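Local structure of methyltransferase domain-containing protein (Pyrococcus horikoshii, 1VE3) at residues E26-E29 / P30-M33; V107-I110 / D111-H115; N122-F125 / K126-R130; Y141-L145 / R146-P150; E200-A203 / K204-F207. The protein probably acts as a methyltransferase that takes its methyl group from S-adenosylmethionine, which it binds in a Rossmann-like domain. One frame throughout, in Å; residues are numbered along the deposited sequence.

How the contacts relate
All five contacts are local, each within one unbroken run of chain, so they follow in series and none nests or crosses. Contact 1 lies within helix 19-34, before the central sheet begins. Contact 2 turns the chain out of strand 104-110 beside the bound S-adenosylmethionine, and contact 3 is the middle of helix 118-131, which follows. Contact 4 closes the turn from strand 136-143 into the short helix 145-148. Contact 5 ends helix 196-203 and opens strand 207-215. Contacts 1, 2 and 4 touch one another where helix 19-34 meets neighbouring strands 104-110 and 136-143, while contacts 3 and 5 touch where N122, F125 and K126 meet Y206, their centres about 10 Å apart.

Contact 1: residues E26-E29 / P30-M33; sequences ETLE and PLLM
L28 and L32 both turn CG anti to their own carbonyl carbon (chi1 -65° and -70°) and run out extended, which brings L32 CD1 alongside the root of L28, 4.4 Å from L28 CB. L31 takes the same first torsion, and its CD1 stands 4.3 Å from L28 CD2, a similarly loose methyl-to-methyl approach. P30 has no N-H to give, and its ring takes the place of a helical donor: P30 CD lies 3.3 Å from E26 O and P30 CG 3.5 Å from T27 O. The helix is kinked here, since neither P30 N nor L31 N bonds to the turn before. L31 N makes only a weak, bent bond to L28 O (2.9 Å, 119°), whereas L32 N approaches the same oxygen nearly head-on at 2.9 Å. Regular bonding continues with M33 N to E29 O at 3.1 Å. M33, modelled as selenomethionine, bends at its second and third torsions and passes CG 3.4 Å from E29 O. The carboxylate of E29 is held through OE2 by Y59 OH. Around this proline-kinked turn of helix 19-34, L28 and L32 pack on F52 of helix 51-58 and on strand 136-143, T27 and L31 lean on V215 of strand 207-215, and E26 touches F3 of the second subunit.

Contact 2: residues V107-I110 / D111-H115; sequences VIFI and DSIVH. With SAM (S-adenosylmethionine), chain C.
I110 is still extended, but D111 moves into the left-handed region (phi/psi 39°/53°), and this sharp turn brings the S112 side chain back to the I110 carbonyl. S112 OG donates to I110 O at 2.8 Å, coming from above the carbonyl plane, 43° out of it, and not along a lone pair. The same oxygen accepts from the amino N of S-adenosylmethionine at 3.1 Å, so two donors grip one carbonyl and link the turn to the methionine end of the ligand. The F109 ring, its CG anti to the backbone N, packs against the turn: it meets S112 CB through CE1 at 3.7 Å and I113 CG2 through CE2 at 3.8 Å, both obliquely. Further on, the H115 ring lies against the adenine, with C8 of the ligand 3.5 Å above the ring plane and offset toward its rim. S112 O sits in plane at the histidine edge, and Y7 OH bonds H115 NE2. D111 carries a salt bridge to R24, while D111 O stands 3.0 Å from the ligand's methyl carbon CE. A turn at the C-terminal end of the fourth strand, lining the cofactor pocket, is characteristic of the Rossmann-like class I methyltransferase fold.

Contact 3: residues N122-F125 / K126-R130; sequences NQVF and KEVRR
E127 is fixed at both ends: its backbone N donates to Q123 O at 2.9 Å with a straight 162° angle, and its carboxylate is gripped by R130. That grip is side-on and two-pronged, R130 NE to E127 OE2 and R130 NH2 to E127 OE1, each 2.9 Å. Both oxygens are met on their syn sides, and OE2 lies in the guanidinium plane at its edge. The glutamate reaches this position by bending at its second torsion (chi2 -64°), which swings the carboxylate along the helix toward R130. OE1 also accepts from L97 N, and R130 NH1 continues the network to D101 and F99 O. With an alanine in place of E127, R130 would probably lose its two-pronged partner and rely more on its outside hold through NH1, with L97 N left without this acceptor. Further regular helical bonds run from V128 N to V124 O at 2.8 Å and from R129 N to F125 O at 3.0 Å. N122 and K126 come near one another, but OD1 and NZ remain 4.0 Å apart, and the N122 amide nitrogen is bonded to Y206 OH instead. On the apolar side V124 CG1 meets V128 CG2 at 3.9 Å, the two valines crossing obliquely. They pack on L45 of strand 41-45, and V128 also reaches F138 and F207. The buried E127 charge is thus likely to be balanced within its own helix, so that helix 118-131 presents valines to the sheet and an ion pair to the loop holding L97 and D101.

Contact 4: residues Y141-L145 / R146-P150; sequences YFTDL and RELLP
The D144 carboxylate receives E147 from one side of its plane: E147 N bonds OD1 from above, 40° out of plane at 2.7 Å, and E147 CG lies on that same side, 3.3 Å from D144 CG. The E147 carboxylate is turned 51° against it, and the two acids keep D144 OD1 and E147 OE1 4.5 Å apart, close enough that their like charges may oppose each other. OD2 of D144 is taken by K196 N. With CG anti to the backbone N (chi1 -174°), D144 reaches forward over the first turn of the helix as its N-cap. Its carbonyl joins in, D144 O accepting from L148 N at 3.1 Å in the carbonyl plane. Were this aspartate replaced by a leucine, E147 N and K196 N would probably lose their side-chain acceptor, and the start of the helix would be less firmly fixed. L145 turns its CD1 inward between two neighbours, 3.6 Å from L148 CB and 3.8 Å from L149 CD2, while L149 N bonds L145 O at 2.8 Å. L148 CD2 also meets T143 CG2 at 4.1 Å, bridging helix and strand. D144 is the centre of an inverse gamma turn, the bend by which strand 136-143 passes into helix 145-148; T143 OG1 bonds S219 at the start of strand 219-226, F142 rests on helix 196-203, and R146 bonds through its backbone to W194.

Contact 5: residues E200-A203 / K204-F207; sequences ELLA and KLYF
K204 continues the helical bonding, K204 N to E200 O at 2.8 Å, and its CG, anti to the carbonyl carbon, passes 3.1 Å from the same oxygen. The ammonium then leads away, and E200 has its salt bridge with K196. L205 marks a tighter turn: its N donates to L202 O, three residues back, at 3.2 Å, from 60° above the carbonyl plane. CD1 of L205 comes only to 4.5 Å from L202 CD2, a loose apolar approach. This tightening to three-residue bonds at L205 and Y206, before F207 N returns to a four-residue one, ends helix 196-203 and leads directly into strand 207-215, within this chain an edge strand of the seven-stranded class I methyltransferase sheet. Y206 is bonded through its backbone N to A203 O at 2.9 Å, 49° above the plane, and its ring has L205 CB over one face. The ring packs on F125, K126 and R129 of helix 118-131. F207 N takes the same A203 oxygen at 2.8 Å, nearly in line with the carbonyl bond, so that A203 O holds two successive donors. The F207 ring has Y206 CB over one face and stacks with F138 of strand 136-143.

Contact 1: residues E26-E29 / P30-M33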
# COMPACT_ATOMS: atom_id res chain seq x y z
N GLU A 26 -0.39 3.12 -6.13
CA GLU A 26 -1.03 4.42 -6.04
C GLU A 26 -0.07 5.60 -6.21
O GLU A 26 -0.49 6.71 -6.53
CB GLU A 26 -1.79 4.53 -4.71
CG GLU A 26 -2.76 3.36 -4.51
CD GLU A 26 -3.63 3.51 -3.28
OE1 GLU A 26 -3.11 3.89 -2.20
OE2 GLU A 26 -4.85 3.22 -3.38
N THR A 27 1.22 5.36 -6.00
CA THR A 27 2.18 6.44 -6.18
C THR A 27 2.47 6.62 -7.67
O THR A 27 2.51 7.74 -8.17
CB THR A 27 3.50 6.14 -5.42
OG1 THR A 27 3.28 6.26 -4.01
CG2 THR A 27 4.59 7.13 -5.84
N LEU A 28 2.63 5.51 -8.38
CA LEU A 28 2.92 5.55 -9.81
C LEU A 28 1.70 5.71 -10.71
O LEU A 28 1.79 6.33 -11.77
CB LEU A 28 3.69 4.29 -10.23
CG LEU A 28 5.09 4.16 -9.62
CD1 LEU A 28 5.76 2.89 -10.12
CD2 LEU A 28 5.91 5.38 -9.99
N GLU A 29 0.56 5.17 -10.28
CA GLU A 29 -0.68 5.23 -11.05
C GLU A 29 -0.95 6.56 -11.78
O GLU A 29 -1.12 6.58 -13.00
CB GLU A 29 -1.87 4.90 -10.15
CG GLU A 29 -3.18 4.79 -10.91
CD GLU A 29 -4.37 4.61 -9.98
OE1 GLU A 29 -4.28 3.77 -9.06
OE2 GLU A 29 -5.39 5.31 -10.18
N PRO A 30 -0.99 7.68 -11.04
CA PRO A 30 -1.25 8.98 -11.66
C PRO A 30 -0.18 9.39 -12.68
O PRO A 30 -0.49 10.04 -13.68
CB PRO A 30 -1.30 9.92 -10.46
CG PRO A 30 -0.35 9.29 -9.50
CD PRO A 30 -0.72 7.83 -9.60
N LEU A 31 1.06 9.02 -12.42
CA LEU A 31 2.15 9.36 -13.32
C LEU A 31 2.07 8.53 -14.60
O LEU A 31 2.38 9.02 -15.69
CB LEU A 31 3.49 9.12 -12.62
CG LEU A 31 3.65 9.83 -11.27
CD1 LEU A 31 5.04 9.57 -10.72
CD2 LEU A 31 3.42 11.33 -11.44
N LEU A 32 1.65 7.27 -14.47
CA LEU A 32 1.54 6.39 -15.62
C LEU A 32 0.42 6.81 -16.56
O LEU A 32 0.51 6.63 -17.77
CB LEU A 32 1.31 4.94 -15.16
CG LEU A 32 2.50 4.26 -14.47
CD1 LEU A 32 2.12 2.84 -14.08
CD2 LEU A 32 3.70 4.24 -15.41
N MSE A 33 -0.63 7.39 -16.00
CA MSE A 33 -1.75 7.84 -16.81
C MSE A 33 -1.45 9.16 -17.49
O MSE A 33 -2.05 9.50 -18.51
CB MSE A 33 -3.02 7.94 -15.96
CG MSE A 33 -3.48 6.58 -15.46
SE MSE A 33 -3.37 5.23 -16.86
CE MSE A 33 -1.76 4.33 -16.29

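Contact 2: residues V107-I110 / D111-H115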
# COMPACT_ATOMS: atom_id res chain seq x y z
N VAL A 107 5.86 -0.39 -23.02
CA VAL A 107 6.65 -1.38 -22.32
C VAL A 107 6.98 -0.71 -21.00
O VAL A 107 7.64 0.33 -20.99
CB VAL A 107 7.97 -1.70 -23.06
CG1 VAL A 107 8.87 -2.53 -22.17
CG2 VAL A 107 7.67 -2.44 -24.35
N ILE A 108 6.49 -1.27 -19.90
CA ILE A 108 6.78 -0.69 -18.58
C ILE A 108 7.79 -1.59 -17.89
O ILE A 108 7.76 -2.81 -18.03
CB ILE A 108 5.50 -0.55 -17.73
CG1 ILE A 108 4.90 -1.92 -17.42
CG2 ILE A 108 4.49 0.31 -18.47
CD1 ILE A 108 3.66 -1.87 -16.52
N PHE A 109 8.69 -0.95 -17.15
CA PHE A 109 9.79 -1.63 -16.47
C PHE A 109 9.93 -0.93 -15.11
O PHE A 109 10.50 0.17 -15.00
CB PHE A 109 11.04 -1.45 -17.34
CG PHE A 109 12.24 -2.23 -16.90
CD1 PHE A 109 12.15 -3.59 -16.61
CD2 PHE A 109 13.48 -1.62 -16.83
CE1 PHE A 109 13.28 -4.32 -16.27
CE2 PHE A 109 14.63 -2.34 -16.49
CZ PHE A 109 14.52 -3.70 -16.22
N ILE A 110 9.39 -1.57 -14.08
CA ILE A 110 9.37 -0.99 -12.74
C ILE A 110 10.18 -1.69 -11.65
O ILE A 110 10.13 -2.91 -11.51
CB ILE A 110 7.89 -0.86 -12.26
CG1 ILE A 110 7.12 0.04 -13.24
CG2 ILE A 110 7.84 -0.33 -10.84
CD1 ILE A 110 5.64 0.19 -12.92
N ASP A 111 10.91 -0.90 -10.87
CA ASP A 111 11.72 -1.41 -9.75
C ASP A 111 12.43 -2.73 -10.05
O ASP A 111 12.31 -3.67 -9.27
CB ASP A 111 10.84 -1.63 -8.51
CG ASP A 111 10.36 -0.34 -7.87
OD1 ASP A 111 11.20 0.54 -7.60
OD2 ASP A 111 9.13 -0.21 -7.60
N SER A 112 13.19 -2.82 -11.14
CA SER A 112 13.84 -4.09 -11.44
C SER A 112 15.32 -4.06 -11.81
O SER A 112 15.93 -5.12 -11.92
CB SER A 112 13.09 -4.81 -12.57
OG SER A 112 11.75 -5.06 -12.21
N ILE A 113 15.89 -2.88 -12.00
CA ILE A 113 17.29 -2.78 -12.40
C ILE A 113 18.32 -3.40 -11.47
O ILE A 113 19.41 -3.75 -11.93
CB ILE A 113 17.71 -1.32 -12.69
CG1 ILE A 113 17.51 -0.45 -11.45
CG2 ILE A 113 16.93 -0.78 -13.88
CD1 ILE A 113 18.06 0.96 -11.62
N VAL A 114 18.01 -3.56 -10.18
CA VAL A 114 18.98 -4.16 -9.26
C VAL A 114 19.35 -5.56 -9.73
O VAL A 114 20.37 -6.10 -9.32
CB VAL A 114 18.47 -4.26 -7.78
CG1 VAL A 114 18.26 -2.86 -7.22
CG2 VAL A 114 17.19 -5.08 -7.70
N HIS A 115 18.53 -6.13 -10.60
CA HIS A 115 18.75 -7.47 -11.13
C HIS A 115 19.68 -7.52 -12.34
O HIS A 115 20.07 -8.60 -12.77
CB HIS A 115 17.42 -8.11 -11.52
CG HIS A 115 16.63 -8.64 -10.37
ND1 HIS A 115 16.87 -9.88 -9.82
CD2 HIS A 115 15.61 -8.10 -9.66
CE1 HIS A 115 16.03 -10.08 -8.81
NE2 HIS A 115 15.25 -9.02 -8.70
N SAM C . 7.77 -4.90 -11.99
CA SAM C . 7.62 -5.62 -10.69
C SAM C . 6.79 -4.77 -9.73
O SAM C . 5.98 -5.33 -9.00
OXT SAM C . 7.02 -3.52 -9.78
CB SAM C . 8.98 -5.83 -10.12
CG SAM C . 9.07 -6.95 -9.20
SD SAM C . 10.74 -7.21 -8.48
CE SAM C . 11.10 -5.82 -7.61
C5' SAM C . 11.82 -7.48 -9.89
C4' SAM C . 11.47 -8.73 -10.86
O4' SAM C . 12.46 -8.77 -11.96
C3' SAM C . 11.65 -10.08 -10.20
O3' SAM C . 10.20 -10.50 -10.19
C2' SAM C . 12.34 -11.03 -11.13
O2' SAM C . 11.95 -12.36 -11.32
C1' SAM C . 12.43 -10.11 -12.40
N9 SAM C . 13.61 -10.41 -13.23
C8 SAM C . 14.97 -10.50 -12.92
N7 SAM C . 15.72 -10.79 -13.96
C5 SAM C . 14.85 -10.89 -14.99
C6 SAM C . 14.99 -11.19 -16.42
N6 SAM C . 16.18 -11.44 -16.99
N1 SAM C . 13.84 -11.22 -17.24
C2 SAM C . 12.60 -10.97 -16.69
N3 SAM C . 12.36 -10.69 -15.38
C4 SAM C . 13.53 -10.66 -14.57

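Contact 3: residues N122-F125 / K126-R130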
# COMPACT_ATOMS: atom_id res chain seq x y z
N ASN A 122 22.01 -3.53 -20.82
CA ASN A 122 22.22 -3.09 -22.19
C ASN A 122 21.38 -3.96 -23.13
O ASN A 122 20.76 -3.44 -24.05
CB ASN A 122 23.70 -3.21 -22.58
CG ASN A 122 23.95 -2.91 -24.05
OD1 ASN A 122 24.59 -3.70 -24.76
ND2 ASN A 122 23.43 -1.78 -24.52
N GLN A 123 21.37 -5.26 -22.88
CA GLN A 123 20.61 -6.21 -23.70
C GLN A 123 19.11 -5.96 -23.56
O GLN A 123 18.37 -6.04 -24.54
CB GLN A 123 20.92 -7.65 -23.28
CG GLN A 123 22.41 -7.95 -23.15
CD GLN A 123 22.70 -9.26 -22.42
OE1 GLN A 123 22.12 -9.54 -21.36
NE2 GLN A 123 23.62 -10.06 -22.96
N VAL A 124 18.65 -5.67 -22.35
CA VAL A 124 17.24 -5.40 -22.13
C VAL A 124 16.78 -4.17 -22.92
O VAL A 124 15.77 -4.22 -23.61
CB VAL A 124 16.94 -5.17 -20.64
CG1 VAL A 124 15.50 -4.72 -20.45
CG2 VAL A 124 17.20 -6.44 -19.85
N PHE A 125 17.53 -3.08 -22.81
CA PHE A 125 17.18 -1.86 -23.53
C PHE A 125 17.12 -2.12 -25.03
O PHE A 125 16.23 -1.62 -25.72
CB PHE A 125 18.18 -0.73 -23.25
CG PHE A 125 18.01 -0.07 -21.91
CD1 PHE A 125 16.95 -0.39 -21.07
CD2 PHE A 125 18.93 0.88 -21.48
CE1 PHE A 125 16.80 0.24 -19.83
CE2 PHE A 125 18.80 1.51 -20.25
CZ PHE A 125 17.73 1.19 -19.42
N LYS A 126 18.08 -2.90 -25.53
CA LYS A 126 18.12 -3.23 -26.95
C LYS A 126 16.85 -3.98 -27.34
O LYS A 126 16.21 -3.66 -28.34
CB LYS A 126 19.36 -4.06 -27.27
CG LYS A 126 19.70 -4.13 -28.75
CD LYS A 126 21.03 -4.83 -28.99
CE LYS A 126 22.16 -4.12 -28.27
NZ LYS A 126 23.46 -4.81 -28.47
N GLU A 127 16.50 -4.98 -26.53
CA GLU A 127 15.29 -5.77 -26.78
C GLU A 127 14.02 -4.94 -26.69
O GLU A 127 13.08 -5.13 -27.47
CB GLU A 127 15.21 -6.94 -25.80
CG GLU A 127 15.98 -8.16 -26.25
CD GLU A 127 15.41 -8.74 -27.53
OE1 GLU A 127 14.42 -9.49 -27.45
OE2 GLU A 127 15.94 -8.43 -28.61
N VAL A 128 13.98 -4.01 -25.73
CA VAL A 128 12.82 -3.15 -25.55
C VAL A 128 12.60 -2.31 -26.80
O VAL A 128 11.48 -2.20 -27.30
CB VAL A 128 12.99 -2.21 -24.34
CG1 VAL A 128 11.85 -1.21 -24.30
CG2 VAL A 128 13.05 -3.03 -23.04
N ARG A 129 13.67 -1.68 -27.28
CA ARG A 129 13.56 -0.86 -28.47
C ARG A 129 13.02 -1.68 -29.64
O ARG A 129 12.17 -1.21 -30.38
CB ARG A 129 14.91 -0.25 -28.84
CG ARG A 129 14.88 0.44 -30.19
CD ARG A 129 16.24 1.00 -30.57
NE ARG A 129 16.27 1.40 -31.97
CZ ARG A 129 16.12 0.56 -32.98
NH1 ARG A 129 15.94 -0.73 -32.76
NH2 ARG A 129 16.16 1.02 -34.23
N ARG A 130 13.52 -2.90 -29.77
CA ARG A 130 13.12 -3.78 -30.86
C ARG A 130 11.65 -4.18 -30.89
O ARG A 130 11.01 -4.12 -31.95
CB ARG A 130 13.97 -5.06 -30.85
CG ARG A 130 13.62 -6.05 -31.95
CD ARG A 130 14.50 -7.28 -31.93
NE ARG A 130 14.14 -8.22 -30.87
CZ ARG A 130 12.96 -8.82 -30.77
NH1 ARG A 130 12.02 -8.59 -31.67
NH2 ARG A 130 12.73 -9.67 -29.77

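Contact 4: residues Y141-L145 / R146-P150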
# COMPACT_ATOMS: atom_id res chain seq x y z
N TYR A 141 10.72 2.99 -14.12
CA TYR A 141 10.83 3.63 -12.82
C TYR A 141 11.96 2.92 -12.11
O TYR A 141 11.99 1.69 -12.04
CB TYR A 141 9.53 3.47 -12.03
CG TYR A 141 9.67 3.91 -10.58
CD1 TYR A 141 9.67 5.26 -10.24
CD2 TYR A 141 9.82 2.97 -9.57
CE1 TYR A 141 9.81 5.66 -8.91
CE2 TYR A 141 9.97 3.36 -8.24
CZ TYR A 141 9.96 4.70 -7.92
OH TYR A 141 10.13 5.07 -6.60
N PHE A 142 12.91 3.69 -11.60
CA PHE A 142 14.04 3.09 -10.90
C PHE A 142 14.51 4.00 -9.80
O PHE A 142 14.15 5.18 -9.74
CB PHE A 142 15.20 2.81 -11.87
CG PHE A 142 15.83 4.05 -12.44
CD1 PHE A 142 15.20 4.77 -13.46
CD2 PHE A 142 17.05 4.52 -11.95
CE1 PHE A 142 15.77 5.94 -13.98
CE2 PHE A 142 17.62 5.68 -12.45
CZ PHE A 142 16.98 6.40 -13.47
N THR A 143 15.33 3.45 -8.92
CA THR A 143 15.86 4.20 -7.81
C THR A 143 17.36 4.35 -7.99
O THR A 143 18.05 3.39 -8.32
CB THR A 143 15.56 3.47 -6.48
OG1 THR A 143 14.14 3.39 -6.32
CG2 THR A 143 16.15 4.22 -5.29
N ASP A 144 17.85 5.57 -7.80
CA ASP A 144 19.28 5.83 -7.91
C ASP A 144 19.88 5.25 -6.63
O ASP A 144 20.05 5.96 -5.63
CB ASP A 144 19.54 7.33 -7.99
CG ASP A 144 21.01 7.66 -8.25
OD1 ASP A 144 21.88 7.03 -7.62
OD2 ASP A 144 21.29 8.55 -9.08
N LEU A 145 20.17 3.96 -6.67
CA LEU A 145 20.64 3.46 -5.39
C LEU A 145 22.09 3.88 -5.14
O LEU A 145 22.57 3.92 -4.01
CB LEU A 145 20.54 1.94 -5.40
CG LEU A 145 20.75 1.32 -4.02
CD1 LEU A 145 20.95 2.38 -2.93
CD2 LEU A 145 19.57 0.46 -3.57
N ARG A 146 22.81 4.40 -6.12
CA ARG A 146 24.12 4.98 -5.86
C ARG A 146 24.04 6.22 -4.96
O ARG A 146 24.87 6.40 -4.08
CB ARG A 146 24.81 5.33 -7.18
CG ARG A 146 26.25 5.80 -7.02
CD ARG A 146 27.02 5.54 -8.29
NE ARG A 146 27.00 4.12 -8.64
CZ ARG A 146 27.45 3.62 -9.78
NH1 ARG A 146 27.97 4.43 -10.70
NH2 ARG A 146 27.38 2.32 -10.02
N GLU A 147 23.03 7.05 -5.19
CA GLU A 147 22.86 8.26 -4.39
C GLU A 147 22.27 7.92 -3.02
O GLU A 147 22.56 8.57 -2.02
CB GLU A 147 21.94 9.24 -5.11
CG GLU A 147 22.53 9.86 -6.37
CD GLU A 147 23.83 10.60 -6.10
OE1 GLU A 147 24.89 9.95 -6.05
OE2 GLU A 147 23.79 11.84 -5.93
N LEU A 148 21.43 6.89 -2.99
CA LEU A 148 20.78 6.45 -1.75
C LEU A 148 21.73 5.68 -0.83
O LEU A 148 21.56 5.67 0.38
CB LEU A 148 19.58 5.57 -2.10
CG LEU A 148 18.81 4.90 -0.96
CD1 LEU A 148 18.16 5.96 -0.09
CD2 LEU A 148 17.77 3.95 -1.54
N LEU A 149 22.73 5.03 -1.43
CA LEU A 149 23.71 4.23 -0.69
C LEU A 149 24.16 4.89 0.62
O LEU A 149 24.05 4.32 1.70
CB LEU A 149 24.92 4.00 -1.60
CG LEU A 149 24.99 2.56 -2.13
CD1 LEU A 149 26.43 2.05 -2.23
CD2 LEU A 149 24.24 1.57 -1.25
N PRO A 150 24.69 6.13 0.56
CA PRO A 150 25.16 6.84 1.76
C PRO A 150 24.23 6.74 2.97
O PRO A 150 24.66 6.35 4.05
CB PRO A 150 25.31 8.27 1.26
CG PRO A 150 25.76 8.07 -0.15
CD PRO A 150 24.83 6.98 -0.63

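Contact 5: residues E200-A203 / K204-F207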
# COMPACT_ATOMS: atom_id res chain seq x y z
N GLU A 200 20.74 6.39 -17.67
CA GLU A 200 20.49 7.25 -18.81
C GLU A 200 21.53 7.11 -19.92
O GLU A 200 21.18 7.20 -21.10
CB GLU A 200 20.42 8.71 -18.36
CG GLU A 200 18.99 9.27 -18.43
CD GLU A 200 18.67 10.20 -17.28
OE1 GLU A 200 19.43 11.17 -17.07
OE2 GLU A 200 17.64 9.95 -16.60
N LEU A 201 22.78 7.09 -19.69
CA LEU A 201 23.86 6.72 -20.65
C LEU A 201 23.56 5.49 -21.57
O LEU A 201 23.78 5.51 -22.77
CB LEU A 201 25.14 6.47 -19.86
CG LEU A 201 26.36 6.28 -20.76
CD1 LEU A 201 26.53 7.42 -21.76
CD2 LEU A 201 27.67 6.20 -19.98
N LEU A 202 23.05 4.42 -20.92
CA LEU A 202 22.80 3.22 -21.70
C LEU A 202 21.53 3.53 -22.45
O LEU A 202 21.37 3.07 -23.58
CB LEU A 202 22.68 2.04 -20.80
CG LEU A 202 23.98 1.49 -20.18
CD1 LEU A 202 23.69 0.24 -19.36
CD2 LEU A 202 24.97 1.16 -21.29
N ALA A 203 20.61 4.26 -21.83
CA ALA A 203 19.35 4.58 -22.48
C ALA A 203 19.59 5.41 -23.75
O ALA A 203 18.93 5.20 -24.76
CB ALA A 203 18.43 5.35 -21.51
N LYS A 204 20.55 6.33 -23.68
CA LYS A 204 20.87 7.20 -24.82
C LYS A 204 21.31 6.45 -26.08
O LYS A 204 21.34 7.03 -27.17
CB LYS A 204 21.96 8.21 -24.44
CG LYS A 204 21.53 9.27 -23.44
CD LYS A 204 22.67 10.23 -23.16
CE LYS A 204 22.27 11.32 -22.16
NZ LYS A 204 21.19 12.22 -22.67
N LEU A 205 21.65 5.17 -25.94
CA LEU A 205 22.07 4.38 -27.10
C LEU A 205 20.86 3.89 -27.89
O LEU A 205 20.97 3.59 -29.08
CB LEU A 205 22.90 3.16 -26.68
CG LEU A 205 24.10 3.33 -25.75
CD1 LEU A 205 24.87 2.01 -25.68
CD2 LEU A 205 25.01 4.45 -26.25
N TYR A 206 19.71 3.83 -27.24
CA TYR A 206 18.50 3.32 -27.88
C TYR A 206 17.29 4.24 -27.87
O TYR A 206 16.38 4.06 -28.68
CB TYR A 206 18.12 1.99 -27.24
CG TYR A 206 19.28 1.02 -27.13
CD1 TYR A 206 19.80 0.41 -28.27
CD2 TYR A 206 19.89 0.76 -25.91
CE1 TYR A 206 20.91 -0.42 -28.20
CE2 TYR A 206 21.00 -0.07 -25.82
CZ TYR A 206 21.51 -0.66 -26.97
OH TYR A 206 22.62 -1.46 -26.90
N PHE A 207 17.25 5.20 -26.96
CA PHE A 207 16.07 6.07 -26.89
C PHE A 207 16.36 7.55 -26.71
O PHE A 207 17.48 7.94 -26.37
CB PHE A 207 15.17 5.68 -25.71
CG PHE A 207 15.00 4.21 -25.50
CD1 PHE A 207 15.88 3.51 -24.68
CD2 PHE A 207 13.93 3.53 -26.07
CE1 PHE A 207 15.69 2.15 -24.42
CE2 PHE A 207 13.73 2.18 -25.82
CZ PHE A 207 14.61 1.48 -25.00